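Local coordinates for porin (PDB 3T24), which forms a beta-barrel channel in the outer membrane of Pseudomonas aeruginosa and, as an OprD-family porin, probably passes small carboxylate-bearing solutes, at residues N216-G224 with F285-L295; R179-L187 with D249-K257. One frame throughout, in Å; residues are numbered along the deposited sequence.

Interaction 1: N216-G224 with F285-L295; sequences NFYKQHYLG and FAYINGADPYL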
loop_
_atom_site.group_PDB
_atom_site.type_symbol
_atom_site.label_atom_id
_atom_site.label_comp_id
_atom_site.label_asym_id
_atom_site.label_seq_id
_atom_site.Cartn_x
_atom_site.Cartn_y
_atom_site.Cartn_z
ATOM N N ASN A 216 6.177 -2.177 21.562
ATOM C CA ASN A 216 6.933 -1.028 22.071
ATOM C C ASN A 216 6.738 0.293 21.315
ATOM O O ASN A 216 7.069 1.372 21.836
ATOM C CB ASN A 216 8.426 -1.361 22.250
ATOM C CG ASN A 216 8.642 -2.487 23.255
ATOM O OD1 ASN A 216 7.995 -2.535 24.306
ATOM N ND2 ASN A 216 9.525 -3.415 22.922
ATOM N N PHE A 217 6.169 0.219 20.117
ATOM C CA PHE A 217 5.931 1.423 19.328
ATOM C C PHE A 217 4.537 1.990 19.508
ATOM O O PHE A 217 4.387 3.119 19.962
ATOM C CB PHE A 217 6.214 1.166 17.841
ATOM C CG PHE A 217 7.669 1.068 17.522
ATOM C CD1 PHE A 217 8.362 2.174 17.058
ATOM C CD2 PHE A 217 8.358 -0.127 17.713
ATOM C CE1 PHE A 217 9.699 2.089 16.761
ATOM C CE2 PHE A 217 9.703 -0.218 17.430
ATOM C CZ PHE A 217 10.378 0.893 16.940
ATOM N N TYR A 218 3.521 1.207 19.149
ATOM C CA TYR A 218 2.144 1.692 19.148
ATOM C C TYR A 218 1.108 0.584 19.097
ATOM O O TYR A 218 1.388 -0.561 18.685
ATOM C CB TYR A 218 1.914 2.640 17.957
ATOM C CG TYR A 218 1.910 1.968 16.584
ATOM C CD1 TYR A 218 0.738 1.436 16.051
ATOM C CD2 TYR A 218 3.077 1.862 15.829
ATOM C CE1 TYR A 218 0.722 0.839 14.826
ATOM C CE2 TYR A 218 3.069 1.275 14.573
ATOM C CZ TYR A 218 1.888 0.755 14.086
ATOM O OH TYR A 218 1.868 0.170 12.848
ATOM N N LYS A 219 -0.098 0.950 19.511
ATOM C CA LYS A 219 -1.291 0.140 19.326
ATOM C C LYS A 219 -2.219 0.957 18.460
ATOM O O LYS A 219 -2.285 2.182 18.580
ATOM C CB LYS A 219 -2.009 -0.098 20.650
ATOM C CG LYS A 219 -1.143 -0.533 21.790
ATOM C CD LYS A 219 -2.001 -0.951 22.972
ATOM C CE LYS A 219 -1.288 -0.674 24.274
ATOM N NZ LYS A 219 -1.143 0.798 24.488
ATOM N N GLN A 220 -2.985 0.288 17.618
ATOM C CA GLN A 220 -3.870 1.004 16.727
ATOM C C GLN A 220 -5.161 0.217 16.557
ATOM O O GLN A 220 -5.134 -1.007 16.387
ATOM C CB GLN A 220 -3.184 1.197 15.385
ATOM C CG GLN A 220 -3.981 1.981 14.348
ATOM C CD GLN A 220 -3.169 2.184 13.080
ATOM O OE1 GLN A 220 -3.235 1.375 12.155
ATOM N NE2 GLN A 220 -2.367 3.245 13.051
ATOM N N HIS A 221 -6.280 0.935 16.636
ATOM C CA HIS A 221 -7.599 0.393 16.333
ATOM C C HIS A 221 -8.077 1.104 15.080
ATOM O O HIS A 221 -8.068 2.339 15.017
ATOM C CB HIS A 221 -8.581 0.644 17.492
ATOM C CG HIS A 221 -8.166 -0.010 18.774
ATOM N ND1 HIS A 221 -8.805 -1.119 19.284
ATOM C CD2 HIS A 221 -7.152 0.267 19.627
ATOM C CE1 HIS A 221 -8.210 -1.492 20.406
ATOM N NE2 HIS A 221 -7.209 -0.664 20.637
ATOM N N TYR A 222 -8.454 0.329 14.073
ATOM C CA TYR A 222 -8.905 0.896 12.819
ATOM C C TYR A 222 -10.352 0.507 12.591
ATOM O O TYR A 222 -10.679 -0.677 12.578
ATOM C CB TYR A 222 -8.053 0.381 11.657
ATOM C CG TYR A 222 -7.785 1.430 10.624
ATOM C CD1 TYR A 222 -6.499 1.969 10.461
ATOM C CD2 TYR A 222 -8.809 1.907 9.820
ATOM C CE1 TYR A 222 -6.247 2.951 9.521
ATOM C CE2 TYR A 222 -8.570 2.901 8.882
ATOM C CZ TYR A 222 -7.287 3.424 8.738
ATOM O OH TYR A 222 -7.050 4.406 7.802
ATOM N N LEU A 223 -11.224 1.486 12.406
ATOM C CA LEU A 223 -12.606 1.174 12.064
ATOM C C LEU A 223 -12.889 1.577 10.631
ATOM O O LEU A 223 -12.417 2.603 10.163
ATOM C CB LEU A 223 -13.591 1.862 13.002
ATOM C CG LEU A 223 -13.809 1.298 14.407
ATOM C CD1 LEU A 223 -12.562 1.461 15.244
ATOM C CD2 LEU A 223 -14.977 2.012 15.075
ATOM N N GLY A 224 -13.649 0.752 9.932
ATOM C CA GLY A 224 -13.991 1.035 8.557
ATOM C C GLY A 224 -15.447 0.768 8.257
ATOM O O GLY A 224 -16.105 -0.043 8.924
ATOM N N PHE A 285 -0.155 10.068 11.796
ATOM C CA PHE A 285 -0.530 8.647 11.674
ATOM C C PHE A 285 0.611 7.645 11.922
ATOM O O PHE A 285 1.754 7.874 11.517
ATOM C CB PHE A 285 -1.113 8.412 10.293
ATOM C CG PHE A 285 -1.760 7.069 10.121
ATOM C CD1 PHE A 285 -2.860 6.716 10.883
ATOM C CD2 PHE A 285 -1.276 6.165 9.178
ATOM C CE1 PHE A 285 -3.467 5.467 10.723
ATOM C CE2 PHE A 285 -1.879 4.941 9.003
ATOM C CZ PHE A 285 -2.979 4.583 9.767
ATOM N N ALA A 286 0.296 6.544 12.598
ATOM C CA ALA A 286 1.293 5.501 12.899
ATOM C C ALA A 286 1.229 4.314 11.931
ATOM O O ALA A 286 0.163 3.697 11.761
ATOM C CB ALA A 286 1.129 5.002 14.330
ATOM N N TYR A 287 2.362 3.998 11.299
ATOM C CA TYR A 287 2.439 2.804 10.424
ATOM C C TYR A 287 3.853 2.264 10.250
ATOM O O TYR A 287 4.824 3.007 10.381
ATOM C CB TYR A 287 1.760 3.029 9.061
ATOM C CG TYR A 287 2.345 4.141 8.187
ATOM C CD1 TYR A 287 3.002 3.845 6.996
ATOM C CD2 TYR A 287 2.193 5.477 8.530
ATOM C CE1 TYR A 287 3.505 4.853 6.179
ATOM C CE2 TYR A 287 2.689 6.491 7.723
ATOM C CZ TYR A 287 3.348 6.176 6.548
ATOM O OH TYR A 287 3.855 7.184 5.737
ATOM N N ILE A 288 3.959 0.959 9.987
ATOM C CA ILE A 288 5.268 0.310 9.874
ATOM C C ILE A 288 6.133 1.028 8.853
ATOM O O ILE A 288 5.678 1.365 7.760
ATOM C CB ILE A 288 5.165 -1.225 9.545
ATOM C CG1 ILE A 288 4.506 -1.969 10.716
ATOM C CG2 ILE A 288 6.532 -1.841 9.270
ATOM C CD1 ILE A 288 3.734 -3.194 10.292
ATOM N N ASN A 289 7.379 1.278 9.234
ATOM C CA ASN A 289 8.307 1.944 8.350
ATOM C C ASN A 289 8.562 1.078 7.104
ATOM O O ASN A 289 8.939 -0.076 7.224
ATOM C CB ASN A 289 9.614 2.209 9.078
ATOM C CG ASN A 289 10.577 3.009 8.242
ATOM O OD1 ASN A 289 10.176 3.903 7.520
ATOM N ND2 ASN A 289 11.837 2.669 8.300
ATOM N N GLY A 290 8.349 1.650 5.924
ATOM C CA GLY A 290 8.485 0.924 4.687
ATOM C C GLY A 290 7.131 0.560 4.106
ATOM O O GLY A 290 6.998 0.408 2.898
ATOM N N ALA A 291 6.114 0.419 4.950
ATOM C CA ALA A 291 4.806 0.087 4.413
ATOM C C ALA A 291 4.115 1.345 3.924
ATOM O O ALA A 291 4.630 2.442 4.113
ATOM C CB ALA A 291 3.958 -0.617 5.456
ATOM N N ASP A 292 2.956 1.167 3.298
ATOM C CA ASP A 292 2.053 2.257 2.934
ATOM C C ASP A 292 1.023 2.485 4.030
ATOM O O ASP A 292 0.466 1.518 4.590
ATOM C CB ASP A 292 1.251 1.903 1.678
ATOM C CG ASP A 292 2.116 1.750 0.441
ATOM O OD1 ASP A 292 3.309 2.093 0.502
ATOM O OD2 ASP A 292 1.593 1.267 -0.595
ATOM N N PRO A 293 0.696 3.755 4.297
ATOM C CA PRO A 293 -0.333 3.958 5.308
ATOM C C PRO A 293 -1.657 3.813 4.614
ATOM O O PRO A 293 -1.831 4.314 3.517
ATOM C CB PRO A 293 -0.130 5.418 5.715
ATOM C CG PRO A 293 0.287 6.077 4.424
ATOM C CD PRO A 293 1.033 5.011 3.603
ATOM N N TYR A 294 -2.593 3.146 5.258
ATOM C CA TYR A 294 -3.911 3.042 4.710
ATOM C C TYR A 294 -4.677 4.339 4.960
ATOM O O TYR A 294 -5.448 4.432 5.904
ATOM C CB TYR A 294 -4.600 1.850 5.364
ATOM C CG TYR A 294 -5.894 1.460 4.713
ATOM C CD1 TYR A 294 -5.949 1.151 3.348
ATOM C CD2 TYR A 294 -7.066 1.368 5.463
ATOM C CE1 TYR A 294 -7.157 0.782 2.746
ATOM C CE2 TYR A 294 -8.269 0.990 4.873
ATOM C CZ TYR A 294 -8.312 0.701 3.522
ATOM O OH TYR A 294 -9.519 0.342 2.955
ATOM N N LEU A 295 -4.458 5.334 4.102
ATOM C CA LEU A 295 -5.071 6.662 4.242
ATOM C C LEU A 295 -5.555 7.163 2.880
ATOM O O LEU A 295 -4.837 7.072 1.892
ATOM C CB LEU A 295 -4.046 7.669 4.815
ATOM C CG LEU A 295 -3.502 7.395 6.228
ATOM C CD1 LEU A 295 -2.289 8.275 6.566
ATOM C CD2 LEU A 295 -4.607 7.538 7.294
HETATM O O HOH W 1 -1.240 1.664 10.326
#
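Strand residues Y218-Y222 run past the loop 285-295 without joining it as a sheet: the nearest CA atoms, those of Y218 and A286, are 7.4 Å apart, so side chains make the contact. Y218, Q220 and Y222 point toward the loop. CB of A286 sits over the centre of the Y218 ring in a CH-pi contact, 3.9 Å from the centroid. Q220, its chain extended and CG anti to the backbone N (chi1 -178°), sends NE2 to the carbonyl O of A286 at 2.9 Å, in the carbonyl plane on a lone pair; NE2 is also bonded to S246. A water 2.7 Å from Q220 OE1 and 2.9 Å from A286 O bridges the two groups. CZ of F285 meets the Y222 ring edge, 3.7 Å from CE1, the side chains crossing at about a right angle. Y222 OH donates to the carbonyl O of Y294, whose ring has a cation-pi partner in R242; the modelled 2.5 Å is unusually short and doubtful. The long loop between strands 270-280 and 310-319 packs on the barrel wall, consistent with the inward-folded loops that narrow OprD-family channels; Y222 touches strand 235-248, and F285 and L295 strands 255-267 and 270-280.

Interaction 2: R179-L187 with D249-K257; sequences RQIVVRSGL and DGSSNVDNK. With SO4 (sulfate ion), chain E.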
loop_
_atom_site.group_PDB
_atom_site.type_symbol
_atom_site.label_atom_id
_atom_site.label_comp_id
_atom_site.label_asym_id
_atom_site.label_seq_id
_atom_site.Cartn_x
_atom_site.Cartn_y
_atom_site.Cartn_z
ATOM N N ARG A 179 5.662 14.622 11.363
ATOM C CA ARG A 179 4.833 13.605 12.019
ATOM C C ARG A 179 5.003 13.742 13.511
ATOM O O ARG A 179 4.101 13.440 14.300
ATOM C CB ARG A 179 5.235 12.177 11.585
ATOM C CG ARG A 179 4.950 11.856 10.128
ATOM C CD ARG A 179 5.381 10.433 9.730
ATOM N NE ARG A 179 5.026 10.139 8.331
ATOM C CZ ARG A 179 5.879 10.305 7.332
ATOM N NH1 ARG A 179 7.100 10.735 7.593
ATOM N NH2 ARG A 179 5.533 10.037 6.093
ATOM N N GLN A 180 6.194 14.172 13.895
ATOM C CA GLN A 180 6.432 14.482 15.273
ATOM C C GLN A 180 6.358 13.194 16.144
ATOM O O GLN A 180 6.085 13.204 17.357
ATOM C CB GLN A 180 5.415 15.542 15.595
ATOM C CG GLN A 180 4.681 15.358 16.804
ATOM C CD GLN A 180 5.434 15.904 17.933
ATOM O OE1 GLN A 180 6.626 16.191 17.821
ATOM N NE2 GLN A 180 4.764 16.036 19.047
ATOM N N ILE A 181 6.629 12.069 15.489
ATOM C CA ILE A 181 6.762 10.796 16.179
ATOM C C ILE A 181 8.154 10.642 16.781
ATOM O O ILE A 181 9.172 10.767 16.111
ATOM C CB ILE A 181 6.473 9.629 15.255
ATOM C CG1 ILE A 181 4.979 9.608 14.924
ATOM C CG2 ILE A 181 6.932 8.344 15.897
ATOM C CD1 ILE A 181 4.645 8.784 13.743
ATOM N N VAL A 182 8.188 10.397 18.072
ATOM C CA VAL A 182 9.444 10.365 18.784
ATOM C C VAL A 182 9.559 9.046 19.519
ATOM O O VAL A 182 8.650 8.614 20.220
ATOM C CB VAL A 182 9.579 11.572 19.793
ATOM C CG1 VAL A 182 10.772 11.377 20.687
ATOM C CG2 VAL A 182 9.711 12.888 19.027
ATOM N N VAL A 183 10.720 8.438 19.393
ATOM C CA VAL A 183 10.905 7.073 19.817
ATOM C C VAL A 183 12.200 6.977 20.607
ATOM O O VAL A 183 13.160 7.707 20.324
ATOM C CB VAL A 183 10.910 6.184 18.525
ATOM C CG1 VAL A 183 12.107 5.269 18.446
ATOM C CG2 VAL A 183 9.585 5.451 18.361
ATOM N N ARG A 184 12.219 6.108 21.615
ATOM C CA ARG A 184 13.445 5.803 22.343
ATOM C C ARG A 184 14.601 5.522 21.370
ATOM O O ARG A 184 14.423 4.856 20.359
ATOM C CB ARG A 184 13.218 4.604 23.268
ATOM C CG ARG A 184 14.345 4.360 24.257
ATOM C CD ARG A 184 13.842 3.664 25.522
ATOM N NE ARG A 184 13.560 2.248 25.300
ATOM C CZ ARG A 184 14.351 1.256 25.697
ATOM N NH1 ARG A 184 15.478 1.524 26.348
ATOM N NH2 ARG A 184 14.010 -0.004 25.451
ATOM N N SER A 185 15.785 6.045 21.655
ATOM C CA SER A 185 16.902 5.816 20.746
ATOM C C SER A 185 17.182 4.318 20.495
ATOM O O SER A 185 17.221 3.515 21.425
ATOM C CB SER A 185 18.178 6.483 21.276
ATOM O OG SER A 185 19.254 6.319 20.372
ATOM N N GLY A 186 17.434 3.972 19.235
ATOM C CA GLY A 186 17.823 2.618 18.874
ATOM C C GLY A 186 16.668 1.631 18.898
ATOM O O GLY A 186 16.865 0.440 18.725
ATOM N N LEU A 187 15.448 2.111 19.104
ATOM C CA LEU A 187 14.352 1.182 19.317
ATOM C C LEU A 187 13.969 0.411 18.064
ATOM O O LEU A 187 13.797 0.975 16.982
ATOM C CB LEU A 187 13.123 1.909 19.821
ATOM C CG LEU A 187 11.985 0.952 20.114
ATOM C CD1 LEU A 187 12.237 0.287 21.463
ATOM C CD2 LEU A 187 10.662 1.669 20.089
ATOM N N ASP A 249 3.100 2.456 22.929
ATOM C CA ASP A 249 3.257 1.167 23.611
ATOM C C ASP A 249 4.471 1.157 24.553
ATOM O O ASP A 249 5.170 0.154 24.672
ATOM C CB ASP A 249 3.351 0.007 22.601
ATOM C CG ASP A 249 3.177 -1.365 23.266
ATOM O OD1 ASP A 249 2.371 -1.451 24.214
ATOM O OD2 ASP A 249 3.846 -2.350 22.858
ATOM N N GLY A 250 4.723 2.285 25.205
ATOM C CA GLY A 250 5.742 2.353 26.234
ATOM C C GLY A 250 7.039 3.051 25.847
ATOM O O GLY A 250 7.741 3.566 26.695
ATOM N N SER A 251 7.381 3.075 24.569
ATOM C CA SER A 251 8.686 3.607 24.211
ATOM C C SER A 251 8.626 4.598 23.065
ATOM O O SER A 251 9.659 4.920 22.501
ATOM C CB SER A 251 9.674 2.479 23.902
ATOM O OG SER A 251 9.916 1.670 25.051
ATOM N N SER A 252 7.422 5.089 22.753
ATOM C CA SER A 252 7.246 6.201 21.811
ATOM C C SER A 252 6.309 7.250 22.394
ATOM O O SER A 252 5.894 7.132 23.527
ATOM C CB SER A 252 6.658 5.717 20.491
ATOM O OG SER A 252 5.302 5.364 20.662
ATOM N N ASN A 253 5.956 8.259 21.597
ATOM C CA ASN A 253 5.003 9.281 22.032
ATOM C C ASN A 253 3.777 9.250 21.133
ATOM O O ASN A 253 2.978 10.189 21.125
ATOM C CB ASN A 253 5.620 10.687 21.983
ATOM C CG ASN A 253 5.887 11.151 20.547
ATOM O OD1 ASN A 253 6.024 10.321 19.624
ATOM N ND2 ASN A 253 5.981 12.470 20.351
ATOM N N VAL A 254 3.651 8.179 20.359
ATOM C CA VAL A 254 2.545 8.056 19.425
ATOM C C VAL A 254 1.202 8.378 20.085
ATOM O O VAL A 254 0.865 7.847 21.139
ATOM C CB VAL A 254 2.496 6.647 18.763
ATOM C CG1 VAL A 254 1.125 6.401 18.113
ATOM C CG2 VAL A 254 3.640 6.492 17.741
ATOM N N ASP A 255 0.435 9.245 19.443
ATOM C CA ASP A 255 -0.873 9.647 19.953
ATOM C C ASP A 255 -1.651 10.309 18.817
ATOM O O ASP A 255 -1.452 11.495 18.512
ATOM C CB ASP A 255 -0.711 10.611 21.123
ATOM C CG ASP A 255 -1.996 11.345 21.446
ATOM O OD1 ASP A 255 -3.048 10.671 21.518
ATOM O OD2 ASP A 255 -1.958 12.594 21.592
ATOM N N ASN A 256 -2.512 9.537 18.164
ATOM C CA ASN A 256 -3.095 10.001 16.920
ATOM C C ASN A 256 -4.492 9.487 16.681
ATOM O O ASN A 256 -4.806 8.322 16.957
ATOM C CB ASN A 256 -2.180 9.604 15.741
ATOM C CG ASN A 256 -2.802 9.898 14.370
ATOM O OD1 ASN A 256 -3.331 9.002 13.695
ATOM N ND2 ASN A 256 -2.700 11.140 13.938
ATOM N N LYS A 257 -5.324 10.363 16.150
ATOM C CA LYS A 257 -6.586 9.936 15.580
ATOM C C LYS A 257 -6.584 10.356 14.118
ATOM O O LYS A 257 -6.160 11.461 13.778
ATOM C CB LYS A 257 -7.765 10.546 16.337
ATOM C CG LYS A 257 -7.592 10.505 17.840
ATOM C CD LYS A 257 -8.851 10.959 18.577
ATOM C CE LYS A 257 -8.675 10.886 20.090
ATOM N NZ LYS A 257 -7.594 11.797 20.582
HETATM S S SO4 E . 16.490 8.144 24.456
HETATM O O1 SO4 E . 15.788 8.978 23.476
HETATM O O2 SO4 E . 17.161 7.037 23.787
HETATM O O3 SO4 E . 17.496 8.978 25.116
HETATM O O4 SO4 E . 15.553 7.548 25.413
#
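Two loops of the porin barrel meet here through a single beta bridge, V183 with S252, whose CA atoms lie 4.3 Å apart. At one end R184 N donates to S251 O at 3.0 Å. On the other side of the bridge N253 N gives only a weak bond to V182 O. The side-chain amide of N253 does more: OD1 accepts from V182 N at 2.7 Å, with the donor well above the carbonyl plane, while ND2 donates to Q180 O at 3.1 Å, in its own amide plane. Both ends of the amide therefore grip the backbone of the loop 179-187, which fixes its rotation. With CG of N253 between its own backbone N and carbonyl carbon (chi1 68°), the amide reaches both partners, and the N253 and V182 side chains cross obliquely. Within the bridge V183 CG2 touches S252 CB at 3.6 Å; to either end L187 CD2 approaches S251 CB and I181 CG2 faces V254 CG2. S252 OG accepts from V254 N in an ST turn and also bonds to F217 O. A sulfate, probably from the crystallisation liquor, lies near S185 N in the type II turn R184-L187. The bridge lies at the surface, joining the connection between strands 235-248 and 255-267 to the long loop between strands 150-161 and 192-200; V254 packs on Y218 of strand 218-230 and on S246.

Overall arrangement
From the N terminus, the loop 179-187 comes first, between strands 150-161 and 192-200; 216-224 follows at the start of strand 218-230. Next comes 249-257, in the turn into strand 255-267, and last the loop residues 285-295, ahead of strand 310-319. Interaction 2 closes a span of 61 residues and interaction 1 one of 60; the segments alternate, so the closures cross rather than nest. Their centres are 12 Å apart and they touch directly: D249 probably bonds to N216 N, and F217 packs on L187. Together they fasten the loop after strand 150-161 to the connection 249-254, and the loop after strand 270-280 to strand 218-230.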